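Local structure of N-terminal acetyltransferase-like protein (Chaetomium thermophilum, 5NNP) at residues A[445-448]-A[449-453]; A[489-492]-A[493-497]. The protein probably serves as the TPR-repeat auxiliary subunit of an N-terminal acetyltransferase A complex, acting with the subunit that transfers acetyl groups to protein N-termini. All coordinates share one frame; numbering follows the deposited sequence.

Contact 1. Residues A[445-448]-A[449-453]; sequences NSKA and AKYQL. With PO4 (phosphate ion), chain U.
Lys447 and Lys450, three residues apart on helix 442-454, converge on a single oxygen of a bound phosphate ion. The firmer of the two bonds runs from Lys450 NZ to phosphate O3 at 2.7 Å, and the one from Lys447 NZ to the same O3, 3.0 Å long, is weak. The chains reach that oxygen by different routes. Lys450 is extended throughout, with CG anti to the backbone N (chi1 176°), whereas Lys447 folds back through bends at chi2 and chi4. Lys447 NZ and Lys450 NZ end 4.4 Å apart, and the anion they share probably lets the two ammonium groups come this close. Arg416 of helix 408-421 adds a third cationic partner to the phosphate, which probably comes from the crystallisation liquor; Lys447 NZ also bonds to a glycerol.

A nonpolar contact lies beside the phosphate: Lys447 CD is 4.0 Å from Tyr451 CE1, the two side chains meeting at a slant. The placement of the phosphate against the phenol group of Tyr451 is doubtful, because the two are modelled too close together.

Four successive i to i+4 backbone bonds run beneath these side chains. The shorter ones are Tyr451 N to Lys447 O and Gln452 N to Ala448 O, both 2.9 Å.

Other side chains pack on neighbouring helices, as expected in a superhelix of stacked TPR-like hairpins. Tyr451 packs on Ala427 and Met431 of helix 424-436, while Gln452 OE1 and Asn445 ND2 bond to the side chain and carbonyl of Thr464 in helix 458-465. Leu453 faces helix 487-499.

Contact 2. Residues A[489-492]-A[493-497]; sequences FLTE and DGEAW
Glu492 and Glu495, three residues apart on helix 487-499, bring OE2 of Glu492 and OE1 of Glu495 to 4.4 Å from each other. Two arginines grip Glu492 OE1 through salt bridges, Arg558 of helix 554-572 and Arg454, and Arg558 also pairs with Glu495 OE1.

Of the four consecutive i to i+4 bonds that join 489-492 to 493-497, the shortest runs from Asp493 N to Phe489 O at 2.7 Å. The same two residues meet through their side chains. With CG anti to the backbone N (chi1 178°), the Phe489 ring comes beside Asp493, whose CB sits over one face, 4.1 Å above the plane and displaced toward the rim. Ring and carboxylate planes differ by 14°. The carboxylate itself is engaged elsewhere: OD2 forms a salt bridge with Arg509, and OD1 takes a hydrogen bond from Asn458.

Two residues further on, Thr491 and Glu495 run side by side in the same direction, the methyl CG2 of Thr491 resting 3.7 Å from Glu495 OE2. Thr491 OG1 turns back to the carbonyl of Ile487.

The arginines probably offset the charge of Glu492 and Glu495, although Glu495 OE2 also lies close to the carboxylate of Asp562, and this largely buried acidic cluster ties the helix electrostatically to its neighbours.

In the fold
Contacts 1 and 2 lie on two helices, 442-454 and 487-499, that pack against each other, with the contact centres 11 Å apart. Leu453 makes the join: its CD1 touches Phe489 CE1 at 3.6 Å and Glu492 CB at 3.7 Å, while its carbonyl O meets Ala496 CB at 3.7 Å. A basic, phosphate-binding patch on one helix is thus linked through a hydrophobic seam to an acidic cluster on the next. Both lie in the part of the chain related to NatA auxiliary subunits. The bound carboxymethyl coenzyme A lies about 11 Å from the side chain of Ser446, too far for contact 1 to touch it through that residue.

Contact 1. Residues A[445-448]-A[449-453]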
ATOM      1  N   ASN A 445      15.560 -16.517   6.437  1.00 38.02           N
ATOM      2  CA  ASN A 445      16.258 -15.683   7.405  1.00 34.42           C
ATOM      3  C   ASN A 445      15.260 -14.849   8.207  1.00 38.02           C
ATOM      4  O   ASN A 445      15.376 -14.736   9.431  1.00 35.16           O
ATOM      5  CB  ASN A 445      17.280 -14.779   6.718  1.00 36.51           C
ATOM      6  CG  ASN A 445      18.027 -13.879   7.701  1.00 35.50           C
ATOM      7  OD1 ASN A 445      17.534 -12.819   8.075  1.00 37.06           O
ATOM      8  ND2 ASN A 445      19.225 -14.296   8.110  1.00 26.63           N
ATOM      9  N   SER A 446      14.265 -14.290   7.517  1.00 38.95           N
ATOM     10  CA  SER A 446      13.235 -13.476   8.165  1.00 33.39           C
ATOM     11  C   SER A 446      12.386 -14.283   9.152  1.00 35.08           C
ATOM     12  O   SER A 446      12.009 -13.784  10.208  1.00 39.01           O
ATOM     13  CB  SER A 446      12.328 -12.825   7.116  1.00 30.24           C
ATOM     14  OG  SER A 446      13.072 -11.991   6.243  1.00 35.55           O
ATOM     15  N   LYS A 447      12.077 -15.520   8.797  1.00 33.61           N
ATOM     16  CA  LYS A 447      11.339 -16.416   9.675  1.00 37.94           C
ATOM     17  C   LYS A 447      12.088 -16.701  10.979  1.00 42.26           C
ATOM     18  O   LYS A 447      11.509 -16.701  12.073  1.00 39.82           O
ATOM     19  CB  LYS A 447      11.064 -17.722   8.949  1.00 38.85           C
ATOM     20  CG  LYS A 447       9.707 -17.791   8.344  1.00 45.37           C
ATOM     21  CD  LYS A 447       8.677 -17.994   9.419  1.00 49.74           C
ATOM     22  CE  LYS A 447       7.283 -17.915   8.831  1.00 58.68           C
ATOM     23  NZ  LYS A 447       6.898 -16.509   8.506  1.00 57.75           N
ATOM     24  N   ALA A 448      13.385 -16.942  10.855  1.00 32.07           N
ATOM     25  CA  ALA A 448      14.185 -17.283  12.020  1.00 36.10           C
ATOM     26  C   ALA A 448      14.226 -16.092  12.972  1.00 40.21           C
ATOM     27  O   ALA A 448      13.962 -16.229  14.167  1.00 43.77           O
ATOM     28  CB  ALA A 448      15.603 -17.717  11.604  1.00 31.56           C
ATOM     29  N   ALA A 449      14.522 -14.915  12.436  1.00 38.39           N
ATOM     30  CA  ALA A 449      14.507 -13.698  13.245  1.00 39.94           C
ATOM     31  C   ALA A 449      13.167 -13.492  13.967  1.00 38.11           C
ATOM     32  O   ALA A 449      13.135 -13.113  15.133  1.00 46.02           O
ATOM     33  CB  ALA A 449      14.826 -12.495  12.384  1.00 34.13           C
ATOM     34  N   LYS A 450      12.067 -13.739  13.267  1.00 34.37           N
ATOM     35  CA  LYS A 450      10.744 -13.551  13.833  1.00 37.12           C
ATOM     36  C   LYS A 450      10.546 -14.506  14.991  1.00 45.36           C
ATOM     37  O   LYS A 450      10.126 -14.103  16.086  1.00 40.99           O
ATOM     38  CB  LYS A 450       9.659 -13.768  12.777  1.00 37.27           C
ATOM     39  CG  LYS A 450       8.230 -13.681  13.315  1.00 39.17           C
ATOM     40  CD  LYS A 450       7.227 -14.181  12.281  1.00 47.22           C
ATOM     41  CE  LYS A 450       5.792 -14.138  12.797  1.00 57.93           C
ATOM     42  NZ  LYS A 450       4.817 -14.362  11.690  1.00 64.10           N
ATOM     43  N   TYR A 451      10.863 -15.775  14.748  1.00 46.39           N
ATOM     44  CA  TYR A 451      10.768 -16.792  15.792  1.00 44.18           C
ATOM     45  C   TYR A 451      11.640 -16.465  17.014  1.00 44.12           C
ATOM     46  O   TYR A 451      11.246 -16.705  18.151  1.00 46.13           O
ATOM     47  CB  TYR A 451      11.117 -18.165  15.217  1.00 36.52           C
ATOM     48  CG  TYR A 451       9.897 -18.836  14.634  1.00 42.52           C
ATOM     49  CD1 TYR A 451       9.048 -18.138  13.793  1.00 45.99           C
ATOM     50  CD2 TYR A 451       9.573 -20.149  14.951  1.00 49.25           C
ATOM     51  CE1 TYR A 451       7.918 -18.722  13.273  1.00 43.99           C
ATOM     52  CE2 TYR A 451       8.440 -20.746  14.427  1.00 48.23           C
ATOM     53  CZ  TYR A 451       7.616 -20.024  13.595  1.00 45.36           C
ATOM     54  OH  TYR A 451       6.483 -20.604  13.074  1.00 45.62           O
ATOM     55  N   GLN A 452      12.802 -15.879  16.786  1.00 38.67           N
ATOM     56  CA  GLN A 452      13.654 -15.486  17.891  1.00 36.92           C
ATOM     57  C   GLN A 452      13.028 -14.340  18.693  1.00 41.55           C
ATOM     58  O   GLN A 452      13.052 -14.357  19.934  1.00 42.79           O
ATOM     59  CB  GLN A 452      15.045 -15.128  17.364  1.00 38.13           C
ATOM     60  CG  GLN A 452      15.812 -16.369  16.878  1.00 35.81           C
ATOM     61  CD  GLN A 452      17.041 -16.051  16.039  1.00 44.50           C
ATOM     62  OE1 GLN A 452      17.257 -14.904  15.640  1.00 49.51           O
ATOM     63  NE2 GLN A 452      17.856 -17.075  15.764  1.00 40.61           N
ATOM     64  N   LEU A 453      12.449 -13.362  17.993  1.00 40.80           N
ATOM     65  CA  LEU A 453      11.700 -12.298  18.659  1.00 44.10           C
ATOM     66  C   LEU A 453      10.485 -12.857  19.401  1.00 45.25           C
ATOM     67  O   LEU A 453      10.156 -12.407  20.492  1.00 46.12           O
ATOM     68  CB  LEU A 453      11.254 -11.232  17.656  1.00 40.24           C
ATOM     69  CG  LEU A 453      12.368 -10.447  16.966  1.00 39.77           C
ATOM     70  CD1 LEU A 453      11.777  -9.545  15.917  1.00 42.25           C
ATOM     71  CD2 LEU A 453      13.154  -9.632  17.969  1.00 42.29           C
TER
HETATM   72  P   PO4 U 813       4.425 -18.316  10.926  1.00 91.65           P
HETATM   73  O1  PO4 U 813       5.205 -19.265  11.801  1.00 91.90           O
HETATM   74  O2  PO4 U 813       3.038 -18.163  11.511  1.00 96.43           O
HETATM   75  O3  PO4 U 813       5.095 -16.959  10.884  1.00 90.57           O
HETATM   76  O4  PO4 U 813       4.361 -18.881   9.527  1.00 92.08           O

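Contact 2. Residues A[489-492]-A[493-497]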
ATOM      1  N   PHE A 489       9.376  -6.059  11.110  1.00 33.72           N
ATOM      2  CA  PHE A 489      10.416  -6.279  12.095  1.00 38.49           C
ATOM      3  C   PHE A 489      10.313  -5.257  13.219  1.00 42.98           C
ATOM      4  O   PHE A 489      10.431  -5.608  14.387  1.00 36.76           O
ATOM      5  CB  PHE A 489      11.816  -6.230  11.487  1.00 30.56           C
ATOM      6  CG  PHE A 489      12.892  -6.402  12.510  1.00 40.20           C
ATOM      7  CD1 PHE A 489      13.217  -7.665  12.980  1.00 37.39           C
ATOM      8  CD2 PHE A 489      13.548  -5.310  13.043  1.00 43.51           C
ATOM      9  CE1 PHE A 489      14.186  -7.837  13.926  1.00 35.13           C
ATOM     10  CE2 PHE A 489      14.529  -5.484  14.011  1.00 46.92           C
ATOM     11  CZ  PHE A 489      14.842  -6.752  14.447  1.00 39.32           C
ATOM     12  N   LEU A 490      10.104  -3.992  12.856  1.00 46.15           N
ATOM     13  CA  LEU A 490       9.984  -2.927  13.850  1.00 37.16           C
ATOM     14  C   LEU A 490       8.856  -3.231  14.836  1.00 39.49           C
ATOM     15  O   LEU A 490       9.028  -3.076  16.046  1.00 38.86           O
ATOM     16  CB  LEU A 490       9.757  -1.574  13.177  1.00 36.94           C
ATOM     17  CG  LEU A 490      10.926  -0.956  12.393  1.00 41.58           C
ATOM     18  CD1 LEU A 490      10.502   0.340  11.708  1.00 43.79           C
ATOM     19  CD2 LEU A 490      12.119  -0.705  13.276  1.00 35.99           C
ATOM     20  N   THR A 491       7.715  -3.691  14.327  1.00 38.99           N
ATOM     21  CA  THR A 491       6.581  -4.002  15.199  1.00 36.86           C
ATOM     22  C   THR A 491       6.902  -5.184  16.115  1.00 42.20           C
ATOM     23  O   THR A 491       6.705  -5.106  17.330  1.00 41.45           O
ATOM     24  CB  THR A 491       5.308  -4.316  14.399  1.00 32.40           C
ATOM     25  OG1 THR A 491       5.063  -3.272  13.454  1.00 34.45           O
ATOM     26  CG2 THR A 491       4.115  -4.422  15.325  1.00 35.01           C
ATOM     27  N   GLU A 492       7.394  -6.273  15.525  1.00 39.28           N
ATOM     28  CA  GLU A 492       7.783  -7.460  16.285  1.00 37.54           C
ATOM     29  C   GLU A 492       8.841  -7.146  17.339  1.00 40.93           C
ATOM     30  O   GLU A 492       8.762  -7.598  18.477  1.00 45.97           O
ATOM     31  CB  GLU A 492       8.305  -8.538  15.335  1.00 39.94           C
ATOM     32  CG  GLU A 492       7.215  -9.259  14.568  1.00 31.67           C
ATOM     33  CD  GLU A 492       6.343 -10.102  15.467  1.00 39.61           C
ATOM     34  OE1 GLU A 492       5.220 -10.435  15.064  1.00 37.64           O
ATOM     35  OE2 GLU A 492       6.785 -10.453  16.584  1.00 52.59           O
ATOM     36  N   ASP A 493       9.842  -6.367  16.949  1.00 40.54           N
ATOM     37  CA  ASP A 493      10.898  -5.965  17.866  1.00 42.22           C
ATOM     38  C   ASP A 493      10.324  -5.196  19.053  1.00 46.38           C
ATOM     39  O   ASP A 493      10.762  -5.373  20.187  1.00 44.84           O
ATOM     40  CB  ASP A 493      11.939  -5.114  17.143  1.00 37.50           C
ATOM     41  CG  ASP A 493      13.208  -4.925  17.954  1.00 46.89           C
ATOM     42  OD1 ASP A 493      13.672  -5.897  18.587  1.00 41.16           O
ATOM     43  OD2 ASP A 493      13.752  -3.802  17.950  1.00 55.91           O
ATOM     44  N   GLY A 494       9.345  -4.341  18.783  1.00 44.44           N
ATOM     45  CA  GLY A 494       8.722  -3.543  19.820  1.00 43.34           C
ATOM     46  C   GLY A 494       7.945  -4.399  20.799  1.00 48.62           C
ATOM     47  O   GLY A 494       8.115  -4.275  22.012  1.00 55.16           O
ATOM     48  N   GLU A 495       7.097  -5.275  20.270  1.00 42.55           N
ATOM     49  CA  GLU A 495       6.281  -6.142  21.096  1.00 38.65           C
ATOM     50  C   GLU A 495       7.163  -7.023  21.981  1.00 43.99           C
ATOM     51  O   GLU A 495       6.856  -7.243  23.160  1.00 50.53           O
ATOM     52  CB  GLU A 495       5.345  -6.978  20.217  1.00 36.93           C
ATOM     53  CG  GLU A 495       4.342  -6.119  19.453  1.00 35.53           C
ATOM     54  CD  GLU A 495       3.387  -6.910  18.578  1.00 40.82           C
ATOM     55  OE1 GLU A 495       3.578  -8.128  18.389  1.00 45.40           O
ATOM     56  OE2 GLU A 495       2.424  -6.306  18.074  1.00 44.10           O
ATOM     57  N   ALA A 496       8.275  -7.492  21.426  1.00 39.33           N
ATOM     58  CA  ALA A 496       9.250  -8.265  22.199  1.00 42.89           C
ATOM     59  C   ALA A 496       9.865  -7.463  23.358  1.00 45.95           C
ATOM     60  O   ALA A 496       9.928  -7.941  24.496  1.00 49.75           O
ATOM     61  CB  ALA A 496      10.339  -8.772  21.287  1.00 41.51           C
ATOM     62  N   TRP A 497      10.342  -6.257  23.055  1.00 43.53           N
ATOM     63  CA  TRP A 497      10.903  -5.368  24.067  1.00 47.24           C
ATOM     64  C   TRP A 497       9.870  -5.034  25.140  1.00 52.91           C
ATOM     65  O   TRP A 497      10.202  -4.921  26.323  1.00 56.49           O
ATOM     66  CB  TRP A 497      11.429  -4.074  23.432  1.00 49.73           C
ATOM     67  CG  TRP A 497      12.786  -4.220  22.829  1.00 50.06           C
ATOM     68  CD1 TRP A 497      13.134  -4.003  21.527  1.00 45.77           C
ATOM     69  CD2 TRP A 497      13.985  -4.636  23.502  1.00 44.44           C
ATOM     70  NE1 TRP A 497      14.477  -4.256  21.348  1.00 48.70           N
ATOM     71  CE2 TRP A 497      15.019  -4.643  22.544  1.00 44.98           C
ATOM     72  CE3 TRP A 497      14.283  -4.993  24.819  1.00 46.10           C
ATOM     73  CZ2 TRP A 497      16.331  -4.999  22.866  1.00 53.85           C
ATOM     74  CZ3 TRP A 497      15.591  -5.350  25.136  1.00 51.98           C
ATOM     75  CH2 TRP A 497      16.596  -5.353  24.165  1.00 51.67           C
TER